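Phage tail sheath protein (Desulfitobacterium hafniense, PDB 3HXL) probably forms the contractile sheath around the tail tube of a myovirus-like phage or prophage. Local coordinates at residues A220-R224 with D225-K229; G276-V279 with N280-L283; R297-N300 with A301-I304; N354-F357 with V358-F361. One frame throughout, in Å; residues are numbered along the deposited sequence.

Contact 1: residues A220-R224 with D225-K229; sequences AKRLR and DDEGK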
loop_
_atom_site.group_PDB
_atom_site.type_symbol
_atom_site.label_atom_id
_atom_site.label_comp_id
_atom_site.label_asym_id
_atom_site.label_seq_id
_atom_site.Cartn_x
_atom_site.Cartn_y
_atom_site.Cartn_z
ATOM N N ALA A 220 -8.562 1.388 11.258
ATOM C CA ALA A 220 -8.686 2.663 10.559
ATOM C C ALA A 220 -9.233 3.760 11.472
ATOM O O ALA A 220 -8.719 4.879 11.490
ATOM C CB ALA A 220 -9.587 2.499 9.337
ATOM N N LYS A 221 -10.275 3.437 12.234
ATOM C CA LYS A 221 -10.882 4.418 13.132
ATOM C C LYS A 221 -9.906 4.902 14.195
ATOM O O LYS A 221 -9.874 6.093 14.529
ATOM C CB LYS A 221 -12.117 3.824 13.819
ATOM C CG LYS A 221 -13.288 3.518 12.895
ATOM C CD LYS A 221 -14.437 2.865 13.670
ATOM C CE LYS A 221 -15.631 2.553 12.776
ATOM N NZ LYS A 221 -16.678 1.753 13.492
ATOM N N ARG A 222 -9.106 3.978 14.723
ATOM C CA ARG A 222 -8.144 4.326 15.760
ATOM C C ARG A 222 -7.059 5.253 15.229
ATOM O O ARG A 222 -6.780 6.303 15.817
ATOM C CB ARG A 222 -7.506 3.063 16.355
ATOM C CG ARG A 222 -6.539 3.361 17.494
ATOM C CD ARG A 222 -6.202 2.103 18.285
ATOM N NE ARG A 222 -5.610 1.055 17.450
ATOM C CZ ARG A 222 -4.366 1.075 16.982
ATOM N NH1 ARG A 222 -3.930 0.071 16.234
ATOM N NH2 ARG A 222 -3.557 2.088 17.266
ATOM N N LEU A 223 -6.432 4.878 14.121
ATOM C CA LEU A 223 -5.399 5.749 13.578
ATOM C C LEU A 223 -5.968 7.112 13.192
ATOM O O LEU A 223 -5.447 8.146 13.609
ATOM C CB LEU A 223 -4.714 5.107 12.364
ATOM C CG LEU A 223 -3.438 4.299 12.646
ATOM C CD1 LEU A 223 -3.757 3.062 13.487
ATOM C CD2 LEU A 223 -2.811 3.880 11.320
ATOM N N ARG A 224 -7.053 7.114 12.422
ATOM C CA ARG A 224 -7.654 8.368 11.965
ATOM C C ARG A 224 -8.180 9.311 13.037
ATOM O O ARG A 224 -7.857 10.506 13.049
ATOM C CB ARG A 224 -8.808 8.096 10.990
ATOM C CG ARG A 224 -8.414 7.462 9.677
ATOM C CD ARG A 224 -9.643 7.262 8.801
ATOM N NE ARG A 224 -10.284 8.535 8.495
ATOM C CZ ARG A 224 -9.906 9.344 7.508
ATOM N NH1 ARG A 224 -8.894 9.003 6.721
ATOM N NH2 ARG A 224 -10.520 10.512 7.328
ATOM N N ASP A 225 -8.989 8.786 13.944
ATOM C CA ASP A 225 -9.588 9.652 14.938
ATOM C C ASP A 225 -9.019 9.654 16.345
ATOM O O ASP A 225 -9.373 10.510 17.151
ATOM C CB ASP A 225 -11.091 9.398 14.940
ATOM C CG ASP A 225 -11.694 9.578 13.547
ATOM O OD1 ASP A 225 -11.232 10.490 12.821
ATOM O OD2 ASP A 225 -12.613 8.825 13.181
ATOM N N ASP A 226 -8.118 8.727 16.640
ATOM C CA ASP A 226 -7.521 8.700 17.970
ATOM C C ASP A 226 -6.036 9.046 17.913
ATOM O O ASP A 226 -5.465 9.540 18.889
ATOM C CB ASP A 226 -7.714 7.328 18.622
ATOM C CG ASP A 226 -9.176 6.986 18.835
ATOM O OD1 ASP A 226 -9.941 7.872 19.268
ATOM O OD2 ASP A 226 -9.561 5.827 18.586
ATOM N N GLU A 227 -5.413 8.797 16.763
ATOM C CA GLU A 227 -3.988 9.067 16.595
ATOM C C GLU A 227 -3.729 10.247 15.655
ATOM O O GLU A 227 -2.607 10.749 15.577
ATOM C CB GLU A 227 -3.280 7.826 16.036
ATOM C CG GLU A 227 -3.708 6.497 16.661
ATOM C CD GLU A 227 -3.054 6.218 18.002
ATOM O OE1 GLU A 227 -3.034 7.126 18.858
ATOM O OE2 GLU A 227 -2.571 5.081 18.203
ATOM N N GLY A 228 -4.758 10.683 14.932
ATOM C CA GLY A 228 -4.573 11.794 14.016
ATOM C C GLY A 228 -3.740 11.375 12.816
ATOM O O GLY A 228 -3.123 12.208 12.147
ATOM N N LYS A 229 -3.705 10.073 12.550
ATOM C CA LYS A 229 -2.956 9.542 11.414
ATOM C C LYS A 229 -3.995 9.169 10.364
ATOM O O LYS A 229 -4.539 8.066 10.369
ATOM C CB LYS A 229 -2.147 8.311 11.824
ATOM C CG LYS A 229 -1.124 7.894 10.792
ATOM C CD LYS A 229 -0.383 6.644 11.207
ATOM C CE LYS A 229 0.685 6.299 10.178
ATOM N NZ LYS A 229 1.183 4.912 10.363
HETATM O O HOH W 1 -11.995 10.225 9.984
#
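Leu223 O takes the N-H of Lys229, with Lys229 N 2.8 Å from Leu223 O, and accepts more weakly from Glu227 N, which lies 3.2 Å from Leu223 O. This one carbonyl thus closes the C-terminal end of helix 210-227, where Gly228 leaves the helix with positive phi (71°) and Lys229 N reaches back six residues from above the carbonyl plane. The helix is the crossover of a beta-alpha-beta unit between strands 202-204 and 232-236, in the region related to the subtilisin-like domain of sheath proteins. A wider pi-type turn at 225-227 precedes the end, and there Arg222 O receives Asp226 N at 2.9 Å and Glu227 N only weakly. Leu223 and Lys229 run side by side, CD2 of the leucine packed on CD of the lysine at 3.7 Å; the lysine is extended throughout, CG anti to its own N (chi1 -167°), and carries NZ on to the carbonyls of Glu196 and Phe198. Arg222 bends at chi3 and sets NH2 against Glu227 OE2 at 3.3 Å, a weak salt bridge at the guanidinium edge with the carboxylate plane turned 80° away. Arg224 sends NH1 to Asp351 and Ile231 O, while Asp225 OD2 meets Tyr243. Between these two residues a water bridges, accepting from Arg224 NE at 2.8 Å and donating to Asp225 OD1 at 2.9 Å.

Contact 2: residues G276-V279 with N280-L283; sequences GARV and NESL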
loop_
_atom_site.group_PDB
_atom_site.type_symbol
_atom_site.label_atom_id
_atom_site.label_comp_id
_atom_site.label_asym_id
_atom_site.label_seq_id
_atom_site.Cartn_x
_atom_site.Cartn_y
_atom_site.Cartn_z
ATOM N N GLY A 276 -2.637 6.859 -4.908
ATOM C CA GLY A 276 -2.034 7.645 -5.975
ATOM C C GLY A 276 -2.814 8.879 -6.389
ATOM O O GLY A 276 -2.255 9.805 -6.987
ATOM N N ALA A 277 -4.104 8.902 -6.079
ATOM C CA ALA A 277 -4.952 10.040 -6.427
ATOM C C ALA A 277 -4.511 11.292 -5.666
ATOM O O ALA A 277 -4.185 11.223 -4.479
ATOM C CB ALA A 277 -6.418 9.716 -6.108
ATOM N N ARG A 278 -4.496 12.431 -6.361
ATOM C CA ARG A 278 -4.105 13.708 -5.761
ATOM C C ARG A 278 -5.291 14.283 -5.002
ATOM O O ARG A 278 -6.431 13.859 -5.212
ATOM C CB ARG A 278 -3.685 14.710 -6.846
ATOM C CG ARG A 278 -2.663 14.200 -7.846
ATOM C CD ARG A 278 -2.316 15.285 -8.865
ATOM N NE ARG A 278 -1.712 14.738 -10.078
ATOM C CZ ARG A 278 -0.573 14.054 -10.110
ATOM N NH1 ARG A 278 0.102 13.828 -8.991
ATOM N NH2 ARG A 278 -0.114 13.586 -11.263
ATOM N N VAL A 279 -5.038 15.263 -4.138
ATOM C CA VAL A 279 -6.113 15.870 -3.360
ATOM C C VAL A 279 -7.154 16.590 -4.207
ATOM O O VAL A 279 -8.220 16.950 -3.713
ATOM C CB VAL A 279 -5.557 16.855 -2.300
ATOM C CG1 VAL A 279 -4.725 16.092 -1.290
ATOM C CG2 VAL A 279 -4.727 17.946 -2.968
ATOM N N ASN A 280 -6.849 16.801 -5.482
ATOM C CA ASN A 280 -7.794 17.468 -6.373
ATOM C C ASN A 280 -8.370 16.487 -7.392
ATOM O O ASN A 280 -9.064 16.894 -8.322
ATOM C CB ASN A 280 -7.112 18.632 -7.108
ATOM C CG ASN A 280 -5.900 18.190 -7.915
ATOM O OD1 ASN A 280 -5.595 17.003 -8.005
ATOM N ND2 ASN A 280 -5.204 19.153 -8.512
ATOM N N GLU A 281 -8.086 15.196 -7.214
ATOM C CA GLU A 281 -8.572 14.178 -8.146
ATOM C C GLU A 281 -9.582 13.200 -7.555
ATOM O O GLU A 281 -9.467 12.782 -6.402
ATOM C CB GLU A 281 -7.403 13.365 -8.723
ATOM C CG GLU A 281 -6.320 14.183 -9.425
ATOM C CD GLU A 281 -5.202 13.310 -9.982
ATOM O OE1 GLU A 281 -4.942 12.224 -9.403
ATOM O OE2 GLU A 281 -4.569 13.718 -10.992
ATOM N N SER A 282 -10.570 12.837 -8.366
ATOM C CA SER A 282 -11.606 11.888 -7.966
ATOM C C SER A 282 -11.537 10.693 -8.909
ATOM O O SER A 282 -11.279 10.854 -10.104
ATOM C CB SER A 282 -12.990 12.541 -8.057
ATOM O OG SER A 282 -14.010 11.560 -8.016
ATOM N N LEU A 283 -11.758 9.493 -8.384
ATOM C CA LEU A 283 -11.707 8.298 -9.219
ATOM C C LEU A 283 -12.995 8.070 -10.012
ATOM O O LEU A 283 -13.043 7.210 -10.882
ATOM C CB LEU A 283 -11.423 7.054 -8.362
ATOM C CG LEU A 283 -10.082 7.003 -7.624
ATOM C CD1 LEU A 283 -9.934 5.644 -6.931
ATOM C CD2 LEU A 283 -8.940 7.209 -8.614
HETATM O O HOH W 2 -2.609 10.902 -9.550
#
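Arg278 and Glu281 cross obliquely at the ends of a type I beta turn, which follows the end of helix 263-276. Both chains are extended, and the planes of the guanidinium and the carboxylate stand 50° apart, so the two groups do not meet flat. The carboxylate spans the arginine from main chain to NE. Its OE1 takes the N-H of Arg278 at 3.1 Å in a nearly straight bond (169°), met from above the carboxylate plane, and its OE2 forms a salt bridge with Arg278 NE at 3.2 Å. Between these grips the glutamate CD crosses the aliphatic part of the chain, 3.4 Å from Arg278 CG. The turn itself is closed by Glu281 N, which donates to Arg278 O at 2.9 Å. Asn280, its CG held between backbone N and carbonyl carbon (chi1 58°), swings OD1 to 3.2 Å from Arg278 CB, while its ND2 donates to Ile393 O. A water gives one hydrogen to Gly276 O and the other to Glu281 OE1 at 2.7 Å, tying the last helical turn to the same carboxylate. Outside, Arg348 and Arg345 of helix 344-364 bind the turn carbonyls of Glu281 and Asn280. With a main-chain N-H, a water and an arginine on its two oxygens, the Glu281 carboxylate is probably held in its ionised form, whereas Asn280 OD1 is buried with no polar partner in the model.

Contact 3: residues R297-N300 with A301-I304; sequences RYTN and AQII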
loop_
_atom_site.group_PDB
_atom_site.type_symbol
_atom_site.label_atom_id
_atom_site.label_comp_id
_atom_site.label_asym_id
_atom_site.label_seq_id
_atom_site.Cartn_x
_atom_site.Cartn_y
_atom_site.Cartn_z
ATOM N N ARG A 297 -22.067 -7.844 -13.201
ATOM C CA ARG A 297 -22.699 -6.626 -13.685
ATOM C C ARG A 297 -23.978 -6.450 -12.879
ATOM O O ARG A 297 -24.519 -7.423 -12.355
ATOM C CB ARG A 297 -23.039 -6.740 -15.169
ATOM C CG ARG A 297 -21.836 -6.689 -16.092
ATOM C CD ARG A 297 -22.298 -6.621 -17.534
ATOM N NE ARG A 297 -21.214 -6.272 -18.442
ATOM C CZ ARG A 297 -21.381 -6.044 -19.740
ATOM N NH1 ARG A 297 -22.592 -6.133 -20.275
ATOM N NH2 ARG A 297 -20.343 -5.722 -20.501
ATOM N N TYR A 298 -24.457 -5.213 -12.789
ATOM C CA TYR A 298 -25.662 -4.900 -12.029
ATOM C C TYR A 298 -26.640 -4.076 -12.852
ATOM O O TYR A 298 -26.255 -3.422 -13.824
ATOM C CB TYR A 298 -25.295 -4.097 -10.775
ATOM C CG TYR A 298 -24.295 -4.771 -9.860
ATOM C CD1 TYR A 298 -24.645 -5.901 -9.123
ATOM C CD2 TYR A 298 -22.996 -4.277 -9.732
ATOM C CE1 TYR A 298 -23.726 -6.530 -8.282
ATOM C CE2 TYR A 298 -22.065 -4.894 -8.891
ATOM C CZ TYR A 298 -22.436 -6.019 -8.174
ATOM O OH TYR A 298 -21.522 -6.648 -7.374
ATOM N N THR A 299 -27.908 -4.104 -12.455
ATOM C CA THR A 299 -28.935 -3.325 -13.138
ATOM C C THR A 299 -28.906 -1.909 -12.565
ATOM O O THR A 299 -28.261 -1.667 -11.546
ATOM C CB THR A 299 -30.333 -3.913 -12.894
ATOM O OG1 THR A 299 -30.655 -3.810 -11.501
ATOM C CG2 THR A 299 -30.374 -5.382 -13.307
ATOM N N ASN A 300 -29.604 -0.981 -13.211
ATOM C CA ASN A 300 -29.647 0.403 -12.745
ATOM C C ASN A 300 -30.128 0.454 -11.292
ATOM O O ASN A 300 -29.571 1.178 -10.477
ATOM C CB ASN A 300 -30.577 1.235 -13.643
ATOM C CG ASN A 300 -30.671 2.696 -13.214
ATOM O OD1 ASN A 300 -29.659 3.396 -13.116
ATOM N ND2 ASN A 300 -31.895 3.165 -12.963
ATOM N N ALA A 301 -31.156 -0.325 -10.971
ATOM C CA ALA A 301 -31.690 -0.350 -9.614
ATOM C C ALA A 301 -30.669 -0.897 -8.622
ATOM O O ALA A 301 -30.539 -0.399 -7.502
ATOM C CB ALA A 301 -32.968 -1.193 -9.563
ATOM N N GLN A 302 -29.949 -1.933 -9.027
ATOM C CA GLN A 302 -28.951 -2.526 -8.148
ATOM C C GLN A 302 -27.793 -1.570 -7.886
ATOM O O GLN A 302 -27.237 -1.549 -6.793
ATOM C CB GLN A 302 -28.411 -3.812 -8.754
ATOM C CG GLN A 302 -29.456 -4.880 -8.950
ATOM C CD GLN A 302 -28.863 -6.131 -9.545
ATOM O OE1 GLN A 302 -28.209 -6.080 -10.584
ATOM N NE2 GLN A 302 -29.083 -7.264 -8.888
ATOM N N ILE A 303 -27.418 -0.788 -8.894
ATOM C CA ILE A 303 -26.323 0.164 -8.729
ATOM C C ILE A 303 -26.725 1.245 -7.729
ATOM O O ILE A 303 -25.962 1.586 -6.825
ATOM C CB ILE A 303 -25.950 0.818 -10.080
ATOM C CG1 ILE A 303 -25.367 -0.242 -11.020
ATOM C CG2 ILE A 303 -24.955 1.955 -9.854
ATOM C CD1 ILE A 303 -25.078 0.254 -12.421
ATOM N N ILE A 304 -27.933 1.776 -7.893
ATOM C CA ILE A 304 -28.445 2.808 -7.006
ATOM C C ILE A 304 -28.502 2.308 -5.571
ATOM O O ILE A 304 -28.106 3.009 -4.640
ATOM C CB ILE A 304 -29.851 3.265 -7.458
ATOM C CG1 ILE A 304 -29.728 3.983 -8.803
ATOM C CG2 ILE A 304 -30.493 4.159 -6.395
ATOM C CD1 ILE A 304 -31.048 4.412 -9.419
#
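Gln302 folds back over Thr299, and the pair forms a capping box at the start of helix 300-308, with Thr299 at the N-cap. Along the glutamine, CB lies 3.5 Å from both Thr299 O and Thr299 OG1, and also rests against Tyr298 CB. CG comes closer to the threonine, 3.0 Å from its OG1, because it stands beside its own backbone N (chi1 -62°) and faces the cap. The chain is extended beyond CG and carries CD past the same hydroxyl oxygen. At the tip OE1 accepts the N-H of Thr299 at 2.7 Å, in the carbonyl plane and on a lone pair; the same oxygen sits at the edge of the Tyr298 ring, whose plane is 76° from that of the amide. The box is completed in the other direction: Thr299 OG1, placed between backbone N and carbonyl carbon (chi1 65°), accepts Gln302 N at 3.2 Å. The first helical bonds follow, Ile303 N to Thr299 O and Ile304 N to Asn300 O. This start lies at the surface of the subtilisin-like region, where Tyr298 leans on Lys250 and Asn251 of strand 246-255, Ile303 touches Thr315 of strand 314-317, and the exposed Arg297 turns away to a salt bridge with Asp293. Next to the capping box a small apolar contact joins the loop to the helix, Tyr298 CB lying 3.9 Å from Ile303 CG1.

Contact 4: residues N354-F357 with V358-F361; sequences NNDF and VRIF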
loop_
_atom_site.group_PDB
_atom_site.type_symbol
_atom_site.label_atom_id
_atom_site.label_comp_id
_atom_site.label_asym_id
_atom_site.label_seq_id
_atom_site.Cartn_x
_atom_site.Cartn_y
_atom_site.Cartn_z
ATOM N N ASN A 354 -5.054 17.785 7.502
ATOM C CA ASN A 354 -4.665 17.211 8.785
ATOM C C ASN A 354 -3.191 16.834 8.814
ATOM O O ASN A 354 -2.413 17.391 9.584
ATOM C CB ASN A 354 -5.474 15.953 9.083
ATOM C CG ASN A 354 -5.128 15.358 10.435
ATOM O OD1 ASN A 354 -5.747 15.686 11.444
ATOM N ND2 ASN A 354 -4.115 14.501 10.462
ATOM N N ASN A 355 -2.821 15.872 7.973
ATOM C CA ASN A 355 -1.448 15.391 7.911
ATOM C C ASN A 355 -0.429 16.499 7.663
ATOM O O ASN A 355 0.599 16.555 8.338
ATOM C CB ASN A 355 -1.322 14.308 6.840
ATOM C CG ASN A 355 -2.081 13.041 7.203
ATOM O OD1 ASN A 355 -2.323 12.180 6.348
ATOM N ND2 ASN A 355 -2.452 12.913 8.476
ATOM N N ASP A 356 -0.699 17.376 6.702
ATOM C CA ASP A 356 0.232 18.462 6.423
ATOM C C ASP A 356 0.381 19.384 7.630
ATOM O O ASP A 356 1.499 19.674 8.058
ATOM C CB ASP A 356 -0.212 19.266 5.195
ATOM C CG ASP A 356 -0.163 18.445 3.912
ATOM O OD1 ASP A 356 0.618 17.473 3.855
ATOM O OD2 ASP A 356 -0.896 18.781 2.959
ATOM N N PHE A 357 -0.738 19.844 8.183
ATOM C CA PHE A 357 -0.692 20.722 9.347
ATOM C C PHE A 357 0.133 20.109 10.469
ATOM O O PHE A 357 1.038 20.751 11.005
ATOM C CB PHE A 357 -2.107 21.009 9.860
ATOM C CG PHE A 357 -2.798 22.138 9.142
ATOM C CD1 PHE A 357 -2.352 22.571 7.891
ATOM C CD2 PHE A 357 -3.913 22.747 9.699
ATOM C CE1 PHE A 357 -3.011 23.592 7.214
ATOM C CE2 PHE A 357 -4.580 23.767 9.031
ATOM C CZ PHE A 357 -4.126 24.191 7.783
ATOM N N VAL A 358 -0.188 18.870 10.833
ATOM C CA VAL A 358 0.535 18.179 11.892
ATOM C C VAL A 358 2.035 18.203 11.605
ATOM O O VAL A 358 2.845 18.402 12.510
ATOM C CB VAL A 358 0.075 16.706 12.028
ATOM C CG1 VAL A 358 0.995 15.961 12.989
ATOM C CG2 VAL A 358 -1.358 16.654 12.544
ATOM N N ARG A 359 2.395 18.015 10.340
ATOM C CA ARG A 359 3.794 18.005 9.930
ATOM C C ARG A 359 4.424 19.400 9.986
ATOM O O ARG A 359 5.516 19.574 10.528
ATOM C CB ARG A 359 3.911 17.421 8.516
ATOM C CG ARG A 359 5.314 17.419 7.934
ATOM C CD ARG A 359 5.365 16.592 6.652
ATOM N NE ARG A 359 4.427 17.074 5.641
ATOM C CZ ARG A 359 4.552 18.228 4.993
ATOM N NH1 ARG A 359 5.582 19.024 5.247
ATOM N NH2 ARG A 359 3.646 18.587 4.093
ATOM N N ILE A 360 3.727 20.388 9.438
ATOM C CA ILE A 360 4.222 21.762 9.420
ATOM C C ILE A 360 4.391 22.355 10.814
ATOM O O ILE A 360 5.403 22.991 11.106
ATOM C CB ILE A 360 3.275 22.681 8.624
ATOM C CG1 ILE A 360 3.114 22.147 7.201
ATOM C CG2 ILE A 360 3.810 24.104 8.611
ATOM C CD1 ILE A 360 4.425 21.931 6.476
ATOM N N PHE A 361 3.397 22.153 11.672
ATOM C CA PHE A 361 3.459 22.688 13.024
ATOM C C PHE A 361 4.514 21.996 13.877
ATOM O O PHE A 361 5.270 22.652 14.589
ATOM C CB PHE A 361 2.100 22.565 13.720
ATOM C CG PHE A 361 0.965 23.179 12.956
ATOM C CD1 PHE A 361 1.174 24.279 12.128
ATOM C CD2 PHE A 361 -0.324 22.670 13.082
ATOM C CE1 PHE A 361 0.118 24.857 11.432
ATOM C CE2 PHE A 361 -1.387 23.240 12.394
ATOM C CZ PHE A 361 -1.166 24.338 11.568
HETATM O O HOH W 3 1.916 15.221 4.832
#
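The rings of Phe357 and Phe361 meet one turn apart on helix 344-364, tilted 49° with centroids 5.1 Å apart. Phe361 brings CZ over one face of the Phe357 ring, and its CE2 lies 3.5 Å from Phe357 CB. One face of the Phe361 ring is in turn covered by Phe357 O, above the plane and offset toward the rim. In both residues CG stands anti to the carbonyl carbon (chi1 -84° and -54°), which sends the two rings the same way, into the C-terminal domain: Phe357 also makes an edge-to-face pair with Tyr386, and Phe361 packs on Leu379 and Cys383 of helix 373-392, with Val435 of strand 431-438 touching both. Away from the aromatics, the guanidinium of Arg359 has water at its edge, in plane, which accepts from NE and donates to Asp356 OD1 at 2.8 Å. Arg359 bends at chi3 to return NH2 to the same OD1 at 3.2 Å, a salt bridge in which the carboxylate oxygen is met from above its plane; the two flat groups are turned well apart. Asp356 OD2 is hydrogen-bonded to Tyr386 OH. The main chain keeps its i to i+4 pattern throughout, shortest at Ile360 N to Asp356 O (2.7 Å). At the start of the segment Asn354 lies alongside Val358, its ND2 donating to Gly228 O. The buried Asp356 carboxylate, gripped by arginine, water and tyrosine, is thus probably kept as an anion, while the helix flank carrying the phenylalanines is held by apolar packing.

Overall arrangement
Contacts 1 to 3 lie in the region assigned to the subtilisin-like domain, and contact 4 in the C-terminal one. Contacts 1, 2 and 4 are partly buried; contact 3 is a surface contact, its centre about 30 Å from the centre of the chain. Contacts 1 and 4 touch, joining the end of helix 210-227 to helix 344-364, and an earlier part of that helix covers contact 2, whose nearest atoms are about 6 Å from those of contact 4. Chemistry follows place: contact 1 closes the C-terminal end of one helix and contact 3 caps the N-terminal end of another, contact 2 pairs charges across a loop turn, and contact 4, mid-helix, adds aromatic packing.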